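Local coordinates for serine proteinase inhibitor A (Sagittaria sagittifolia, PDB 3E8L), which inhibits endopeptidases, probably trypsin and chymotrypsin simultaneously through two reactive sites, and probably kallikrein weakly, at residues A[17-22]-A[77-82]; A[30-35]-A[67-72]. The protein carries 2 engineered substitutions. All blocks are in the same frame, centred on the assembly; numbering follows the deposited sequence.

Contact 1 of 2, residues A[17-22]-A[77-82]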
ATOM      1  N   ASP A  17       0.999 -24.760  -7.807  1.00 23.44           N
ATOM      2  CA  ASP A  17       2.317 -24.178  -7.596  1.00 23.77           C
ATOM      3  C   ASP A  17       2.214 -22.947  -6.690  1.00 24.12           C
ATOM      4  O   ASP A  17       1.268 -22.164  -6.784  1.00 24.52           O
ATOM      5  CB  ASP A  17       2.965 -23.787  -8.919  1.00 23.34           C
ATOM      6  CG  ASP A  17       3.235 -24.980  -9.834  1.00 24.71           C
ATOM      7  OD1 ASP A  17       3.619 -26.083  -9.350  1.00 25.20           O
ATOM      8  OD2 ASP A  17       3.087 -24.800 -11.067  1.00 23.94           O
ATOM      9  N   ALA A  18       3.198 -22.759  -5.828  1.00 24.16           N
ATOM     10  CA  ALA A  18       3.166 -21.639  -4.921  1.00 24.88           C
ATOM     11  C   ALA A  18       3.082 -20.318  -5.697  1.00 25.56           C
ATOM     12  O   ALA A  18       3.740 -20.125  -6.724  1.00 25.74           O
ATOM     13  CB  ALA A  18       4.378 -21.663  -3.992  1.00 24.22           C
ATOM     14  N   VAL A  19       2.255 -19.409  -5.197  1.00 26.22           N
ATOM     15  CA  VAL A  19       2.106 -18.111  -5.813  1.00 26.24           C
ATOM     16  C   VAL A  19       3.344 -17.279  -5.505  1.00 26.76           C
ATOM     17  O   VAL A  19       3.682 -17.022  -4.342  1.00 26.61           O
ATOM     18  CB  VAL A  19       0.821 -17.431  -5.332  1.00 26.31           C
ATOM     19  CG1 VAL A  19       0.773 -15.967  -5.804  1.00 25.76           C
ATOM     20  CG2 VAL A  19      -0.399 -18.218  -5.828  1.00 25.30           C
ATOM     21  N   GLN A  20       4.031 -16.867  -6.556  1.00 27.20           N
ATOM     22  CA  GLN A  20       5.272 -16.116  -6.376  1.00 27.99           C
ATOM     23  C   GLN A  20       5.050 -14.623  -6.199  1.00 28.32           C
ATOM     24  O   GLN A  20       4.173 -14.027  -6.835  1.00 28.66           O
ATOM     25  CB  GLN A  20       6.238 -16.400  -7.521  1.00 27.84           C
ATOM     26  CG  GLN A  20       6.760 -17.834  -7.492  1.00 28.60           C
ATOM     27  CD  GLN A  20       7.338 -18.235  -8.802  1.00 29.06           C
ATOM     28  OE1 GLN A  20       8.145 -17.512  -9.385  1.00 30.66           O
ATOM     29  NE2 GLN A  20       6.948 -19.399  -9.277  1.00 29.64           N
ATOM     30  N   LEU A  21       5.845 -14.032  -5.315  1.00 28.62           N
ATOM     31  CA  LEU A  21       5.837 -12.593  -5.115  1.00 29.10           C
ATOM     32  C   LEU A  21       6.716 -11.841  -6.113  1.00 29.24           C
ATOM     33  O   LEU A  21       7.668 -12.386  -6.692  1.00 28.69           O
ATOM     34  CB  LEU A  21       6.301 -12.245  -3.697  1.00 29.34           C
ATOM     35  CG  LEU A  21       5.373 -12.323  -2.482  1.00 29.14           C
ATOM     36  CD1 LEU A  21       3.886 -12.392  -2.819  1.00 29.96           C
ATOM     37  CD2 LEU A  21       5.764 -13.427  -1.601  1.00 29.37           C
ATOM     38  N   ASN A  22       6.396 -10.568  -6.282  1.00 29.68           N
ATOM     39  CA  ASN A  22       7.222  -9.677  -7.072  1.00 30.12           C
ATOM     40  C   ASN A  22       8.400  -9.128  -6.265  1.00 30.74           C
ATOM     41  O   ASN A  22       8.235  -8.271  -5.400  1.00 30.37           O
ATOM     42  CB  ASN A  22       6.382  -8.541  -7.647  1.00 30.27           C
ATOM     43  CG  ASN A  22       7.232  -7.387  -8.123  1.00 30.36           C
ATOM     44  OD1 ASN A  22       8.411  -7.569  -8.431  1.00 31.77           O
ATOM     45  ND2 ASN A  22       6.651  -6.202  -8.186  1.00 28.64           N
ATOM     46  N   PRO A  77      10.159 -15.348  -1.074  1.00 29.53           N
ATOM     47  CA  PRO A  77       9.584 -15.076  -2.413  1.00 29.57           C
ATOM     48  C   PRO A  77       8.184 -15.649  -2.715  1.00 29.58           C
ATOM     49  O   PRO A  77       7.723 -15.562  -3.854  1.00 30.00           O
ATOM     50  CB  PRO A  77      10.610 -15.722  -3.368  1.00 29.76           C
ATOM     51  CG  PRO A  77      11.805 -16.057  -2.518  1.00 29.29           C
ATOM     52  CD  PRO A  77      11.280 -16.293  -1.157  1.00 29.22           C
ATOM     53  N   VAL A  78       7.509 -16.214  -1.725  1.00 29.08           N
ATOM     54  CA  VAL A  78       6.265 -16.909  -1.987  1.00 29.37           C
ATOM     55  C   VAL A  78       5.156 -16.348  -1.113  1.00 29.49           C
ATOM     56  O   VAL A  78       5.405 -15.973   0.022  1.00 30.42           O
ATOM     57  CB  VAL A  78       6.455 -18.454  -1.801  1.00 29.49           C
ATOM     58  CG1 VAL A  78       5.795 -18.973  -0.542  1.00 28.53           C
ATOM     59  CG2 VAL A  78       5.945 -19.188  -3.006  1.00 29.57           C
ATOM     60  N   MET A  79       3.939 -16.266  -1.639  1.00 29.31           N
ATOM     61  CA  MET A  79       2.816 -15.745  -0.866  1.00 29.32           C
ATOM     62  C   MET A  79       2.437 -16.753   0.217  1.00 29.11           C
ATOM     63  O   MET A  79       2.209 -17.925  -0.087  1.00 28.99           O
ATOM     64  CB  MET A  79       1.629 -15.400  -1.790  1.00 29.47           C
ATOM     65  CG  MET A  79       0.345 -15.056  -1.080  1.00 29.74           C
ATOM     66  SD  MET A  79      -1.062 -14.405  -2.030  1.00 33.93           S
ATOM     67  CE  MET A  79      -0.534 -14.407  -3.717  1.00 35.20           C
ATOM     68  N   GLN A  80       2.396 -16.301   1.474  1.00 28.77           N
ATOM     69  CA  GLN A  80       2.054 -17.186   2.602  1.00 29.06           C
ATOM     70  C   GLN A  80       0.661 -16.924   3.156  1.00 28.80           C
ATOM     71  O   GLN A  80       0.264 -15.776   3.313  1.00 28.98           O
ATOM     72  CB  GLN A  80       3.096 -17.115   3.728  1.00 28.82           C
ATOM     73  CG  GLN A  80       4.395 -17.884   3.465  1.00 31.31           C
ATOM     74  CD  GLN A  80       5.559 -17.434   4.370  1.00 35.16           C
ATOM     75  OE1 GLN A  80       5.516 -16.344   4.977  1.00 35.60           O
ATOM     76  NE2 GLN A  80       6.605 -18.270   4.460  1.00 33.07           N
ATOM     77  N   LEU A  81      -0.068 -18.002   3.449  1.00 28.95           N
ATOM     78  CA  LEU A  81      -1.405 -17.933   4.040  1.00 28.99           C
ATOM     79  C   LEU A  81      -1.444 -17.056   5.273  1.00 29.07           C
ATOM     80  O   LEU A  81      -0.586 -17.149   6.137  1.00 28.93           O
ATOM     81  CB  LEU A  81      -1.889 -19.329   4.395  1.00 29.47           C
ATOM     82  CG  LEU A  81      -3.009 -20.006   3.604  1.00 29.45           C
ATOM     83  CD1 LEU A  81      -3.320 -19.347   2.310  1.00 28.04           C
ATOM     84  CD2 LEU A  81      -2.672 -21.468   3.406  1.00 31.32           C
ATOM     85  N   GLY A  82      -2.418 -16.158   5.320  1.00 29.53           N
ATOM     86  CA  GLY A  82      -2.577 -15.268   6.459  1.00 29.91           C
ATOM     87  C   GLY A  82      -1.723 -14.017   6.391  1.00 30.58           C
ATOM     88  O   GLY A  82      -1.921 -13.074   7.175  1.00 30.93           O
TER

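Contact 2 of 2, residues A[30-35]-A[67-72]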
ATOM      1  N   TYR A  30      -0.486 -13.114 -11.989  1.00 27.53           N
ATOM      2  CA  TYR A  30      -1.643 -13.991 -11.814  1.00 26.89           C
ATOM      3  C   TYR A  30      -2.907 -13.201 -12.092  1.00 26.58           C
ATOM      4  O   TYR A  30      -2.988 -12.032 -11.758  1.00 26.86           O
ATOM      5  CB  TYR A  30      -1.677 -14.555 -10.383  1.00 26.77           C
ATOM      6  CG  TYR A  30      -0.423 -15.340 -10.050  1.00 26.04           C
ATOM      7  CD1 TYR A  30       0.738 -14.692  -9.648  1.00 23.78           C
ATOM      8  CD2 TYR A  30      -0.387 -16.717 -10.193  1.00 25.55           C
ATOM      9  CE1 TYR A  30       1.885 -15.393  -9.384  1.00 25.50           C
ATOM     10  CE2 TYR A  30       0.765 -17.437  -9.912  1.00 25.65           C
ATOM     11  CZ  TYR A  30       1.897 -16.772  -9.510  1.00 25.06           C
ATOM     12  OH  TYR A  30       3.042 -17.485  -9.249  1.00 23.36           O
ATOM     13  N   THR A  31      -3.881 -13.832 -12.726  1.00 26.37           N
ATOM     14  CA  THR A  31      -5.235 -13.306 -12.684  1.00 26.31           C
ATOM     15  C   THR A  31      -5.917 -13.877 -11.448  1.00 26.40           C
ATOM     16  O   THR A  31      -5.494 -14.911 -10.914  1.00 26.50           O
ATOM     17  CB  THR A  31      -6.028 -13.620 -13.979  1.00 26.40           C
ATOM     18  OG1 THR A  31      -6.034 -15.033 -14.228  1.00 26.17           O
ATOM     19  CG2 THR A  31      -5.403 -12.898 -15.185  1.00 25.31           C
ATOM     20  N   ILE A  32      -6.946 -13.199 -10.966  1.00 27.09           N
ATOM     21  CA  ILE A  32      -7.682 -13.680  -9.804  1.00 28.04           C
ATOM     22  C   ILE A  32      -9.080 -14.097 -10.286  1.00 29.47           C
ATOM     23  O   ILE A  32      -9.882 -13.269 -10.677  1.00 29.80           O
ATOM     24  CB  ILE A  32      -7.696 -12.627  -8.648  1.00 27.57           C
ATOM     25  CG1 ILE A  32      -6.263 -12.257  -8.214  1.00 27.42           C
ATOM     26  CG2 ILE A  32      -8.507 -13.120  -7.474  1.00 26.38           C
ATOM     27  CD1 ILE A  32      -6.168 -11.147  -7.151  1.00 27.03           C
ATOM     28  N   GLN A  33      -9.342 -15.396 -10.304  1.00 31.58           N
ATOM     29  CA  GLN A  33     -10.590 -15.918 -10.845  1.00 33.74           C
ATOM     30  C   GLN A  33     -11.531 -16.292  -9.724  1.00 34.53           C
ATOM     31  O   GLN A  33     -11.096 -16.848  -8.727  1.00 35.36           O
ATOM     32  CB  GLN A  33     -10.328 -17.149 -11.716  1.00 33.88           C
ATOM     33  CG  GLN A  33     -10.403 -16.903 -13.245  1.00 37.39           C
ATOM     34  CD  GLN A  33      -9.167 -16.176 -13.810  1.00 42.21           C
ATOM     35  OE1 GLN A  33      -8.059 -16.328 -13.296  1.00 45.43           O
ATOM     36  NE2 GLN A  33      -9.359 -15.390 -14.870  1.00 42.62           N
ATOM     37  N   SER A  34     -12.817 -15.983  -9.876  1.00 35.56           N
ATOM     38  CA  SER A  34     -13.834 -16.500  -8.959  1.00 36.51           C
ATOM     39  C   SER A  34     -13.930 -18.012  -9.082  1.00 37.38           C
ATOM     40  O   SER A  34     -13.996 -18.551 -10.188  1.00 37.46           O
ATOM     41  CB  SER A  34     -15.196 -15.878  -9.230  1.00 36.45           C
ATOM     42  OG  SER A  34     -16.214 -16.617  -8.570  1.00 37.20           O
ATOM     43  N   ALA A  35     -13.922 -18.694  -7.945  1.00 38.53           N
ATOM     44  CA  ALA A  35     -13.914 -20.147  -7.927  1.00 39.86           C
ATOM     45  C   ALA A  35     -15.309 -20.726  -7.764  1.00 40.69           C
ATOM     46  O   ALA A  35     -15.468 -21.870  -7.356  1.00 41.08           O
ATOM     47  CB  ALA A  35     -12.995 -20.653  -6.831  1.00 39.58           C
ATOM     48  N   VAL A  67      -2.288  -9.499 -11.949  1.00 29.38           N
ATOM     49  CA  VAL A  67      -1.995  -8.878 -10.668  1.00 28.58           C
ATOM     50  C   VAL A  67      -0.620  -9.302 -10.170  1.00 28.50           C
ATOM     51  O   VAL A  67      -0.274 -10.472 -10.203  1.00 28.88           O
ATOM     52  CB  VAL A  67      -3.033  -9.262  -9.586  1.00 28.99           C
ATOM     53  CG1 VAL A  67      -2.872  -8.382  -8.340  1.00 28.23           C
ATOM     54  CG2 VAL A  67      -4.467  -9.187 -10.120  1.00 28.37           C
ATOM     55  N   GLY A  68       0.161  -8.340  -9.692  1.00 28.47           N
ATOM     56  CA  GLY A  68       1.436  -8.619  -9.027  1.00 26.91           C
ATOM     57  C   GLY A  68       1.249  -8.492  -7.529  1.00 26.11           C
ATOM     58  O   GLY A  68       0.472  -7.646  -7.055  1.00 26.11           O
ATOM     59  N   PHE A  69       1.956  -9.330  -6.783  1.00 25.13           N
ATOM     60  CA  PHE A  69       1.833  -9.373  -5.331  1.00 24.47           C
ATOM     61  C   PHE A  69       3.141  -8.966  -4.708  1.00 24.49           C
ATOM     62  O   PHE A  69       4.199  -9.491  -5.051  1.00 24.83           O
ATOM     63  CB  PHE A  69       1.440 -10.772  -4.862  1.00 24.47           C
ATOM     64  CG  PHE A  69       0.219 -11.311  -5.546  1.00 24.34           C
ATOM     65  CD1 PHE A  69      -1.025 -10.675  -5.393  1.00 23.47           C
ATOM     66  CD2 PHE A  69       0.308 -12.437  -6.367  1.00 23.12           C
ATOM     67  CE1 PHE A  69      -2.158 -11.161  -6.043  1.00 23.78           C
ATOM     68  CE2 PHE A  69      -0.822 -12.935  -7.014  1.00 22.95           C
ATOM     69  CZ  PHE A  69      -2.056 -12.290  -6.849  1.00 24.55           C
ATOM     70  N   SER A  70       3.097  -8.013  -3.796  1.00 24.35           N
ATOM     71  CA  SER A  70       4.353  -7.564  -3.232  1.00 23.96           C
ATOM     72  C   SER A  70       4.291  -7.329  -1.734  1.00 23.95           C
ATOM     73  O   SER A  70       3.211  -7.277  -1.150  1.00 24.94           O
ATOM     74  CB  SER A  70       4.904  -6.379  -4.026  1.00 23.44           C
ATOM     75  OG  SER A  70       4.143  -5.235  -3.802  1.00 23.74           O
ATOM     76  N   ALA A  71       5.458  -7.225  -1.114  1.00 24.14           N
ATOM     77  CA  ALA A  71       5.582  -7.212   0.340  1.00 24.37           C
ATOM     78  C   ALA A  71       6.811  -6.408   0.713  1.00 24.55           C
ATOM     79  O   ALA A  71       7.605  -6.078  -0.160  1.00 24.90           O
ATOM     80  CB  ALA A  71       5.709  -8.639   0.858  1.00 23.98           C
ATOM     81  N   SER A  72       6.992  -6.106   1.995  1.00 24.72           N
ATOM     82  CA  SER A  72       8.183  -5.376   2.415  1.00 25.01           C
ATOM     83  C   SER A  72       9.452  -6.182   2.210  1.00 25.70           C
ATOM     84  O   SER A  72       9.435  -7.420   2.252  1.00 25.93           O
ATOM     85  CB  SER A  72       8.085  -4.971   3.870  1.00 24.94           C
ATOM     86  OG  SER A  72       7.301  -3.810   3.975  1.00 25.01           O
TER

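Contact 1 of 2, residues A[17-22]-A[77-82]
Val-19 O is gripped twice from the other segment. Met-79 N gives Val-19 O a nearly straight hydrogen bond of 2.8 Å, arriving almost along the C=O axis. Val-78 CA adds a longer CA-H...O contact. Pro-77 O is also held twice, but at a different angle. Pro-77 O takes a hydrogen bond of 2.8 Å from Leu-21 N, which stands 39° above the carbonyl plane, and a CA-H...O contact from Gln-20 CA. Between these two bonds Gln-20 and Val-78 form a single beta bridge, with their CA atoms 4.6 Å apart. The bridge ties the loop before strand 30-34 to the loop leading into strand 84-89, within a Kunitz-type beta-trefoil. The side chains of Val-19 and Met-79 lie alongside each other and point the same way. Val-19 CG1 and Met-79 CG are both anti to the backbone N (chi1 171°). Leu-21 crosses Met-79 at about a right angle, with Leu-21 CD1 3.9 Å from Met-79 CB. Val-78 CG2 sits 3.4 Å from Val-19 O. Val-19 and Met-79 also pack on Phe-181, and both make backbone hydrogen bonds to Val-11.

Contact 2 of 2, residues A[30-35]-A[67-72]
The Phe-69 ring lies at the middle of this buried contact and meets two side chains of 30-35 with its edge. Phe-69 CE2 reaches Tyr-30, 3.5 Å from Tyr-30 CD1 and 3.8 Å from Tyr-30 CB. Phe-69 CE1 faces Ile-32 CD1 at 4.2 Å. The Tyr-30 and Phe-69 planes are near parallel, 30° apart, but the rings are slid so far that they barely overlap. The centroids of the Tyr-30 and Phe-69 rings are 5.8 Å from each other. Ile-32 has CG1 anti to the carbonyl carbon, and the chain is extended beyond it (chi2 176°). This carries Ile-32 CD1 to Phe-69 and also to Val-67, 3.9 Å from Val-67 CG2. Ile-32 crosses both of these side chains obliquely.

Val-67 O lies between the apolar cluster and the backbone edge. It sits over one face of the Phe-69 ring, offset toward the rim, and near the plane of the Tyr-30 ring at its edge. Val-67 O accepts a 3.2 Å hydrogen bond from Tyr-30 N, in the carbonyl plane and on a lone pair. Val-67 N returns a shorter bond of 2.6 Å to Tyr-30 O, from above that carbonyl plane. Tyr-30 and Val-67 are thus an antiparallel hydrogen-bonded pair. It is a single bridge; the N-to-C directions of the two strands are at 103°, nearly perpendicular. Farther along, Thr-31 OG1 donates to Gln-33 OE1 at 2.6 Å.

No helix is present; the surroundings are the strands of a beta-trefoil. Strand 30-34 pairs with 179-183, near the C-terminus, and Ile-32 touches Val-179 and Phe-181 there. Strand 67-70 is one of the two outer strands, within this chain, of a four-stranded antiparallel sheet, beside 84-89. Phe-87 of that neighbour meets Phe-69 edge-to-face.

How the contacts relate
Contact 2 is nested along the chain inside the loop closed by contact 1, and their centres are about 9 Å apart. Phe-69 joins them. Phe-69 CB is 3.6 Å from Leu-21 CD1, and the end of Met-79 also packs on Phe-69, so the loop side chains pack against the aromatic centre of contact 2. Two probable hydrogen bonds run alongside, from Asn-22 N to Phe-69 O at 2.7 Å and from Gln-20 N to Tyr-30 OH at 2.9 Å. The side chains of Tyr-30 and Gln-20 each lie near a bound glycerol, about 3 and 4 Å away, probably from the crystallisation liquor. Contact 1 also borders other proteins of the assembly: Asn-22 O is hydrogen-bonded to a polar side chain of another protein's chain.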